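Local atomic coordinates of dermonecrotic toxin (PDB entry 2EBF), a protein that acts as a dermonecrotic, mitogenic toxin that induces bone resorption and is associated with severe progressive atrophic rhinitis in pigs. Residues 581-593 with 693-707. Numbering follows the deposited sequence.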
ATOM      1  N   PRO A 581       0.908  30.294 -26.565  1.00 35.05           N
ATOM      2  CA  PRO A 581       0.161  29.317 -27.351  1.00 34.41           C
ATOM      3  C   PRO A 581      -0.451  29.990 -28.577  1.00 33.95           C
ATOM      4  O   PRO A 581      -0.731  31.195 -28.554  1.00 33.39           O
ATOM      5  CB  PRO A 581      -0.938  28.846 -26.391  1.00 34.66           C
ATOM      6  CG  PRO A 581      -1.000  29.860 -25.323  1.00 34.43           C
ATOM      7  CD  PRO A 581       0.333  30.496 -25.222  1.00 34.84           C
ATOM      8  N   THR A 582      -0.626  29.217 -29.641  1.00 33.94           N
ATOM      9  CA  THR A 582      -1.226  29.714 -30.870  1.00 34.02           C
ATOM     10  C   THR A 582      -2.295  28.731 -31.314  1.00 34.34           C
ATOM     11  O   THR A 582      -2.388  27.623 -30.785  1.00 33.80           O
ATOM     12  CB  THR A 582      -0.185  29.854 -32.005  1.00 34.26           C
ATOM     13  OG1 THR A 582       0.442  28.586 -32.239  1.00 33.98           O
ATOM     14  CG2 THR A 582       0.872  30.899 -31.660  1.00 33.92           C
ATOM     15  N   GLU A 583      -3.092  29.132 -32.299  1.00 34.93           N
ATOM     16  CA  GLU A 583      -4.077  28.227 -32.873  1.00 35.52           C
ATOM     17  C   GLU A 583      -3.385  26.999 -33.459  1.00 35.54           C
ATOM     18  O   GLU A 583      -3.891  25.881 -33.333  1.00 35.21           O
ATOM     19  CB  GLU A 583      -4.948  28.949 -33.901  1.00 35.73           C
ATOM     20  CG  GLU A 583      -5.950  29.931 -33.266  1.00 35.94           C
ATOM     21  CD  GLU A 583      -7.045  29.234 -32.470  1.00 35.91           C
ATOM     22  OE1 GLU A 583      -8.146  29.058 -33.030  1.00 36.05           O
ATOM     23  OE2 GLU A 583      -6.813  28.855 -31.295  1.00 33.64           O
ATOM     24  N   GLN A 584      -2.211  27.217 -34.056  1.00 35.66           N
ATOM     25  CA  GLN A 584      -1.371  26.129 -34.552  1.00 36.37           C
ATOM     26  C   GLN A 584      -0.984  25.135 -33.451  1.00 36.09           C
ATOM     27  O   GLN A 584      -1.153  23.928 -33.623  1.00 36.29           O
ATOM     28  CB  GLN A 584      -0.118  26.679 -35.257  1.00 36.49           C
ATOM     29  CG  GLN A 584       0.768  25.589 -35.869  1.00 37.45           C
ATOM     30  CD  GLN A 584       1.910  26.127 -36.730  1.00 37.81           C
ATOM     31  OE1 GLN A 584       2.151  25.630 -37.832  1.00 40.44           O
ATOM     32  NE2 GLN A 584       2.620  27.135 -36.227  1.00 40.37           N
ATOM     33  N   SER A 585      -0.487  25.643 -32.322  1.00 36.04           N
ATOM     34  CA  SER A 585      -0.078  24.786 -31.203  1.00 35.87           C
ATOM     35  C   SER A 585      -1.269  24.077 -30.564  1.00 35.86           C
ATOM     36  O   SER A 585      -1.150  22.940 -30.095  1.00 35.83           O
ATOM     37  CB  SER A 585       0.707  25.583 -30.149  1.00 36.11           C
ATOM     38  OG  SER A 585      -0.112  26.521 -29.467  1.00 36.22           O
ATOM     39  N   ARG A 586      -2.418  24.748 -30.555  1.00 35.59           N
ATOM     40  CA  ARG A 586      -3.637  24.182 -29.984  1.00 35.22           C
ATOM     41  C   ARG A 586      -4.301  23.087 -30.831  1.00 36.00           C
ATOM     42  O   ARG A 586      -5.085  22.297 -30.309  1.00 35.72           O
ATOM     43  CB  ARG A 586      -4.655  25.289 -29.704  1.00 35.16           C
ATOM     44  CG  ARG A 586      -4.211  26.320 -28.683  1.00 33.71           C
ATOM     45  CD  ARG A 586      -5.258  27.432 -28.555  1.00 33.57           C
ATOM     46  NE  ARG A 586      -4.800  28.545 -27.721  1.00 29.57           N
ATOM     47  CZ  ARG A 586      -4.650  29.799 -28.140  1.00 28.64           C
ATOM     48  NH1 ARG A 586      -4.927  30.139 -29.400  1.00 29.73           N
ATOM     49  NH2 ARG A 586      -4.231  30.729 -27.293  1.00 25.97           N
ATOM     50  N   LEU A 587      -4.010  23.038 -32.130  1.00 36.91           N
ATOM     51  CA  LEU A 587      -4.700  22.078 -33.004  1.00 38.04           C
ATOM     52  C   LEU A 587      -4.575  20.611 -32.543  1.00 38.49           C
ATOM     53  O   LEU A 587      -5.592  19.923 -32.431  1.00 38.30           O
ATOM     54  CB  LEU A 587      -4.306  22.256 -34.478  1.00 38.05           C
ATOM     55  CG  LEU A 587      -5.081  21.430 -35.508  1.00 38.79           C
ATOM     56  CD1 LEU A 587      -6.566  21.773 -35.505  1.00 40.34           C
ATOM     57  CD2 LEU A 587      -4.497  21.656 -36.881  1.00 38.65           C
ATOM     58  N   PRO A 588      -3.346  20.130 -32.262  1.00 39.48           N
ATOM     59  CA  PRO A 588      -3.218  18.764 -31.721  1.00 40.04           C
ATOM     60  C   PRO A 588      -4.103  18.470 -30.506  1.00 40.54           C
ATOM     61  O   PRO A 588      -4.697  17.392 -30.424  1.00 41.10           O
ATOM     62  CB  PRO A 588      -1.736  18.676 -31.345  1.00 40.19           C
ATOM     63  CG  PRO A 588      -1.075  19.600 -32.306  1.00 39.95           C
ATOM     64  CD  PRO A 588      -2.022  20.753 -32.456  1.00 39.44           C
ATOM     65  N   LEU A 589      -4.207  19.426 -29.585  1.00 40.36           N
ATOM     66  CA  LEU A 589      -5.014  19.245 -28.378  1.00 40.29           C
ATOM     67  C   LEU A 589      -6.469  18.997 -28.741  1.00 40.44           C
ATOM     68  O   LEU A 589      -7.147  18.209 -28.091  1.00 40.00           O
ATOM     69  CB  LEU A 589      -4.890  20.452 -27.440  1.00 39.99           C
ATOM     70  CG  LEU A 589      -3.472  20.922 -27.080  1.00 40.07           C
ATOM     71  CD1 LEU A 589      -3.524  22.151 -26.175  1.00 38.91           C
ATOM     72  CD2 LEU A 589      -2.654  19.804 -26.441  1.00 40.11           C
ATOM     73  N   LEU A 590      -6.934  19.665 -29.795  1.00 40.73           N
ATOM     74  CA  LEU A 590      -8.311  19.511 -30.246  1.00 41.56           C
ATOM     75  C   LEU A 590      -8.523  18.189 -30.979  1.00 42.47           C
ATOM     76  O   LEU A 590      -9.477  17.461 -30.686  1.00 42.12           O
ATOM     77  CB  LEU A 590      -8.732  20.696 -31.120  1.00 41.30           C
ATOM     78  CG  LEU A 590      -8.914  22.033 -30.395  1.00 40.78           C
ATOM     79  CD1 LEU A 590      -9.073  23.161 -31.401  1.00 41.70           C
ATOM     80  CD2 LEU A 590     -10.109  21.986 -29.454  1.00 39.41           C
ATOM     81  N   GLU A 591      -7.625  17.873 -31.912  1.00 43.71           N
ATOM     82  CA  GLU A 591      -7.774  16.658 -32.709  1.00 45.33           C
ATOM     83  C   GLU A 591      -7.520  15.381 -31.912  1.00 45.63           C
ATOM     84  O   GLU A 591      -8.065  14.327 -32.243  1.00 46.31           O
ATOM     85  CB  GLU A 591      -6.976  16.719 -34.023  1.00 45.48           C
ATOM     86  CG  GLU A 591      -5.499  17.057 -33.922  1.00 46.62           C
ATOM     87  CD  GLU A 591      -4.859  17.319 -35.289  1.00 46.81           C
ATOM     88  OE1 GLU A 591      -3.663  16.987 -35.454  1.00 49.58           O
ATOM     89  OE2 GLU A 591      -5.541  17.856 -36.197  1.00 48.67           O
ATOM     90  N   ASN A 592      -6.748  15.485 -30.831  1.00 45.97           N
ATOM     91  CA  ASN A 592      -6.493  14.340 -29.960  1.00 45.96           C
ATOM     92  C   ASN A 592      -7.557  14.143 -28.879  1.00 45.80           C
ATOM     93  O   ASN A 592      -7.574  13.117 -28.194  1.00 45.56           O
ATOM     94  CB  ASN A 592      -5.090  14.417 -29.345  1.00 46.21           C
ATOM     95  CG  ASN A 592      -3.981  14.352 -30.398  1.00 47.57           C
ATOM     96  OD1 ASN A 592      -2.860  14.803 -30.157  1.00 48.87           O
ATOM     97  ND2 ASN A 592      -4.294  13.798 -31.573  1.00 48.74           N
ATOM     98  N   SER A 593      -8.456  15.117 -28.745  1.00 45.39           N
ATOM     99  CA  SER A 593      -9.524  15.054 -27.753  1.00 45.09           C
ATOM    100  C   SER A 593     -10.644  14.116 -28.173  1.00 45.26           C
ATOM    101  O   SER A 593     -11.499  13.746 -27.364  1.00 44.51           O
ATOM    102  CB  SER A 593     -10.105  16.452 -27.504  1.00 45.18           C
ATOM    103  OG  SER A 593     -10.989  16.839 -28.547  1.00 44.95           O
ATOM    104  N   ASP A 693      -3.482  36.472 -31.726  1.00 35.69           N
ATOM    105  CA  ASP A 693      -4.304  35.381 -31.203  1.00 34.60           C
ATOM    106  C   ASP A 693      -5.787  35.593 -31.485  1.00 33.93           C
ATOM    107  O   ASP A 693      -6.262  36.729 -31.555  1.00 33.67           O
ATOM    108  CB  ASP A 693      -4.072  35.180 -29.701  1.00 34.37           C
ATOM    109  CG  ASP A 693      -4.363  33.757 -29.249  1.00 33.41           C
ATOM    110  OD1 ASP A 693      -4.740  32.921 -30.093  1.00 33.32           O
ATOM    111  OD2 ASP A 693      -4.215  33.466 -28.044  1.00 34.14           O
ATOM    112  N   THR A 694      -6.495  34.478 -31.664  1.00 33.27           N
ATOM    113  CA  THR A 694      -7.951  34.442 -31.801  1.00 32.80           C
ATOM    114  C   THR A 694      -8.625  35.101 -30.582  1.00 31.52           C
ATOM    115  O   THR A 694      -8.075  35.067 -29.485  1.00 30.93           O
ATOM    116  CB  THR A 694      -8.433  32.970 -31.959  1.00 32.99           C
ATOM    117  OG1 THR A 694      -9.821  32.942 -32.294  1.00 36.54           O
ATOM    118  CG2 THR A 694      -8.216  32.154 -30.671  1.00 32.98           C
ATOM    119  N   THR A 695      -9.800  35.698 -30.783  1.00 30.15           N
ATOM    120  CA  THR A 695     -10.551  36.346 -29.698  1.00 29.18           C
ATOM    121  C   THR A 695     -11.321  35.358 -28.818  1.00 28.27           C
ATOM    122  O   THR A 695     -11.604  35.651 -27.664  1.00 28.24           O
ATOM    123  CB  THR A 695     -11.568  37.370 -30.236  1.00 29.21           C
ATOM    124  OG1 THR A 695     -12.354  36.755 -31.260  1.00 29.36           O
ATOM    125  CG2 THR A 695     -10.854  38.596 -30.807  1.00 29.46           C
ATOM    126  N   ILE A 696     -11.681  34.206 -29.373  1.00 27.25           N
ATOM    127  CA  ILE A 696     -12.449  33.210 -28.624  1.00 26.57           C
ATOM    128  C   ILE A 696     -11.618  31.944 -28.497  1.00 26.23           C
ATOM    129  O   ILE A 696     -11.287  31.301 -29.506  1.00 26.39           O
ATOM    130  CB  ILE A 696     -13.816  32.880 -29.302  1.00 26.82           C
ATOM    131  CG1 ILE A 696     -14.661  34.149 -29.491  1.00 25.82           C
ATOM    132  CG2 ILE A 696     -14.587  31.810 -28.506  1.00 26.02           C
ATOM    133  CD1 ILE A 696     -15.792  33.974 -30.502  1.00 26.68           C
ATOM    134  N   LEU A 697     -11.269  31.609 -27.259  1.00 25.35           N
ATOM    135  CA  LEU A 697     -10.455  30.432 -26.965  1.00 25.30           C
ATOM    136  C   LEU A 697     -11.303  29.178 -26.775  1.00 24.91           C
ATOM    137  O   LEU A 697     -12.155  29.116 -25.881  1.00 25.35           O
ATOM    138  CB  LEU A 697      -9.599  30.680 -25.712  1.00 24.47           C
ATOM    139  CG  LEU A 697      -8.706  29.528 -25.226  1.00 24.90           C
ATOM    140  CD1 LEU A 697      -7.742  29.045 -26.316  1.00 25.59           C
ATOM    141  CD2 LEU A 697      -7.917  29.957 -23.990  1.00 25.55           C
ATOM    142  N   ILE A 698     -11.067  28.177 -27.619  1.00 25.21           N
ATOM    143  CA  ILE A 698     -11.777  26.899 -27.515  1.00 25.18           C
ATOM    144  C   ILE A 698     -10.787  25.756 -27.344  1.00 25.92           C
ATOM    145  O   ILE A 698      -9.968  25.485 -28.239  1.00 25.68           O
ATOM    146  CB  ILE A 698     -12.710  26.650 -28.737  1.00 25.45           C
ATOM    147  CG1 ILE A 698     -13.721  27.801 -28.856  1.00 24.42           C
ATOM    148  CG2 ILE A 698     -13.401  25.272 -28.628  1.00 23.54           C
ATOM    149  CD1 ILE A 698     -14.570  27.767 -30.121  1.00 24.86           C
ATOM    150  N   LEU A 699     -10.856  25.106 -26.184  1.00 25.88           N
ATOM    151  CA  LEU A 699     -10.028  23.940 -25.877  1.00 26.81           C
ATOM    152  C   LEU A 699     -10.783  22.984 -24.977  1.00 27.32           C
ATOM    153  O   LEU A 699     -11.709  23.403 -24.265  1.00 27.16           O
ATOM    154  CB  LEU A 699      -8.729  24.351 -25.163  1.00 26.64           C
ATOM    155  CG  LEU A 699      -7.575  25.018 -25.898  1.00 26.88           C
ATOM    156  CD1 LEU A 699      -6.624  25.660 -24.878  1.00 26.78           C
ATOM    157  CD2 LEU A 699      -6.830  24.030 -26.817  1.00 27.88           C
ATOM    158  N   PRO A 700     -10.378  21.699 -24.964  1.00 27.79           N
ATOM    159  CA  PRO A 700     -10.945  20.840 -23.930  1.00 28.33           C
ATOM    160  C   PRO A 700     -10.637  21.446 -22.566  1.00 28.77           C
ATOM    161  O   PRO A 700      -9.562  22.023 -22.387  1.00 29.12           O
ATOM    162  CB  PRO A 700     -10.206  19.519 -24.128  1.00 27.71           C
ATOM    163  CG  PRO A 700      -9.800  19.548 -25.591  1.00 28.71           C
ATOM    164  CD  PRO A 700      -9.410  20.976 -25.810  1.00 27.99           C
ATOM    165  N   VAL A 701     -11.577  21.345 -21.628  1.00 29.36           N
ATOM    166  CA  VAL A 701     -11.498  22.129 -20.383  1.00 29.83           C
ATOM    167  C   VAL A 701     -10.147  22.010 -19.644  1.00 30.23           C
ATOM    168  O   VAL A 701      -9.614  23.007 -19.163  1.00 29.25           O
ATOM    169  CB  VAL A 701     -12.727  21.924 -19.435  1.00 30.06           C
ATOM    170  CG1 VAL A 701     -13.991  22.578 -20.027  1.00 29.01           C
ATOM    171  CG2 VAL A 701     -12.963  20.462 -19.128  1.00 30.28           C
ATOM    172  N   ASP A 702      -9.583  20.802 -19.583  1.00 31.12           N
ATOM    173  CA  ASP A 702      -8.282  20.611 -18.914  1.00 31.70           C
ATOM    174  C   ASP A 702      -7.141  21.365 -19.590  1.00 31.22           C
ATOM    175  O   ASP A 702      -6.252  21.901 -18.921  1.00 31.10           O
ATOM    176  CB  ASP A 702      -7.939  19.129 -18.791  1.00 32.47           C
ATOM    177  CG  ASP A 702      -8.906  18.380 -17.905  1.00 36.10           C
ATOM    178  OD1 ASP A 702      -9.578  19.008 -17.055  1.00 37.94           O
ATOM    179  OD2 ASP A 702      -8.992  17.145 -18.066  1.00 41.39           O
ATOM    180  N   ASP A 703      -7.157  21.374 -20.919  1.00 30.77           N
ATOM    181  CA  ASP A 703      -6.172  22.116 -21.705  1.00 29.74           C
ATOM    182  C   ASP A 703      -6.374  23.619 -21.553  1.00 28.97           C
ATOM    183  O   ASP A 703      -5.410  24.381 -21.459  1.00 27.85           O
ATOM    184  CB  ASP A 703      -6.253  21.699 -23.162  1.00 30.17           C
ATOM    185  CG  ASP A 703      -5.911  20.233 -23.349  1.00 32.39           C
ATOM    186  OD1 ASP A 703      -4.876  19.800 -22.815  1.00 33.03           O
ATOM    187  OD2 ASP A 703      -6.695  19.509 -23.983  1.00 34.22           O
ATOM    188  N   TRP A 704      -7.636  24.035 -21.505  1.00 28.04           N
ATOM    189  CA  TRP A 704      -7.969  25.425 -21.198  1.00 27.71           C
ATOM    190  C   TRP A 704      -7.383  25.843 -19.843  1.00 27.74           C
ATOM    191  O   TRP A 704      -6.702  26.861 -19.762  1.00 27.40           O
ATOM    192  CB  TRP A 704      -9.488  25.636 -21.215  1.00 27.00           C
ATOM    193  CG  TRP A 704      -9.932  26.986 -20.675  1.00 26.92           C
ATOM    194  CD1 TRP A 704     -10.018  28.159 -21.373  1.00 26.01           C
ATOM    195  CD2 TRP A 704     -10.373  27.281 -19.339  1.00 25.81           C
ATOM    196  NE1 TRP A 704     -10.462  29.164 -20.556  1.00 26.44           N
ATOM    197  CE2 TRP A 704     -10.696  28.656 -19.303  1.00 26.20           C
ATOM    198  CE3 TRP A 704     -10.523  26.516 -18.169  1.00 25.83           C
ATOM    199  CZ2 TRP A 704     -11.153  29.292 -18.143  1.00 25.31           C
ATOM    200  CZ3 TRP A 704     -10.980  27.149 -17.004  1.00 26.46           C
ATOM    201  CH2 TRP A 704     -11.293  28.529 -17.007  1.00 26.49           C
ATOM    202  N   ALA A 705      -7.640  25.053 -18.795  1.00 27.54           N
ATOM    203  CA  ALA A 705      -7.141  25.376 -17.448  1.00 27.51           C
ATOM    204  C   ALA A 705      -5.627  25.520 -17.450  1.00 28.21           C
ATOM    205  O   ALA A 705      -5.083  26.488 -16.896  1.00 28.73           O
ATOM    206  CB  ALA A 705      -7.573  24.322 -16.438  1.00 28.26           C
ATOM    207  N   LEU A 706      -4.950  24.566 -18.088  1.00 27.93           N
ATOM    208  CA  LEU A 706      -3.497  24.569 -18.163  1.00 28.06           C
ATOM    209  C   LEU A 706      -2.996  25.823 -18.882  1.00 27.14           C
ATOM    210  O   LEU A 706      -2.065  26.480 -18.406  1.00 26.86           O
ATOM    211  CB  LEU A 706      -2.995  23.289 -18.853  1.00 28.45           C
ATOM    212  CG  LEU A 706      -1.489  23.008 -18.906  1.00 31.37           C
ATOM    213  CD1 LEU A 706      -1.182  21.544 -19.231  1.00 33.08           C
ATOM    214  CD2 LEU A 706      -0.891  23.835 -19.960  1.00 36.07           C
ATOM    215  N   GLU A 707      -3.614  26.157 -20.014  1.00 25.98           N
ATOM    216  CA  GLU A 707      -3.211  27.348 -20.764  1.00 25.89           C
ATOM    217  C   GLU A 707      -3.349  28.626 -19.945  1.00 25.46           C
ATOM    218  O   GLU A 707      -2.436  29.449 -19.908  1.00 25.19           O
ATOM    219  CB  GLU A 707      -3.990  27.476 -22.074  1.00 26.25           C
ATOM    220  CG  GLU A 707      -3.856  28.874 -22.689  1.00 27.67           C
ATOM    221  CD  GLU A 707      -4.111  28.938 -24.181  1.00 28.73           C
ATOM    222  OE1 GLU A 707      -4.140  27.890 -24.867  1.00 29.49           O
ATOM    223  OE2 GLU A 707      -4.256  30.071 -24.672  1.00 31.37           O
TER
HETATM  224  O   HOH W   1      -1.770  33.384 -26.888  1.00 31.28           O
HETATM  225  O   HOH W   2      -9.181  28.752 -29.947  1.00 40.02           O
HETATM  226  O   HOH W   3      -3.033  32.044 -32.667  1.00 44.70           O
HETATM  227  O   HOH W   4      -8.956  26.329 -30.633  1.00 63.46           O
HETATM  228  O   HOH W   5      -6.573  17.341 -25.642  1.00 44.80           O
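Arg586 NH2 donates to two carboxylates at once, lying 2.7 Å from Glu707 OE2 and 2.8 Å from Asp693 OD2. Each acid is gripped by two nitrogens. Asp693 is met end-on, with NH1 of Arg586 reaching its OD1 while NH2 takes OD2; the guanidinium and carboxylate planes are only 6° apart. Glu707 is met side-on, and the bond from Arg586 NE to Glu707 OE1 (3.0 Å) is nearly straight at 178°. All four acid oxygens accept through their syn lone pairs, and both carboxylates lie nearly coplanar with the guanidinium. The arginine chain runs extended from CG to NE, which carries the buried guanidinium from the helix to both acids. Against one face of that group lies Leu697 CD1, 3.3 Å from Arg586 NE. Glu583, within the same helix, adds a tilted bond on the anti side of its OE2 to Arg586 NH1, while its OE1 forms a salt bridge with Lys610. Glu707 OE2 also pairs with Arg711, so the network alternates acidic and basic groups, an arrangement that would be expected to favour their charged forms.

Within the C3 domain of the toxin's C-terminal region, this network ties helix 583-591 to the loop before strand 697-700, an outermost strand of the antiparallel sheet, and to helix 701-711 after it. The strand and helix segment axes approach to 8.0 Å at 39°. Further along, the contact turns apolar: Leu589 CD1 meets Leu699 CD2 at 3.9 Å, and Leu590 CD2 rests against Pro700 CD at 3.8 Å. Pro700 CG also meets Ser593 CB. Beside this patch a water donates to both Leu589 O and Asp703 OD2, bridging the two helices.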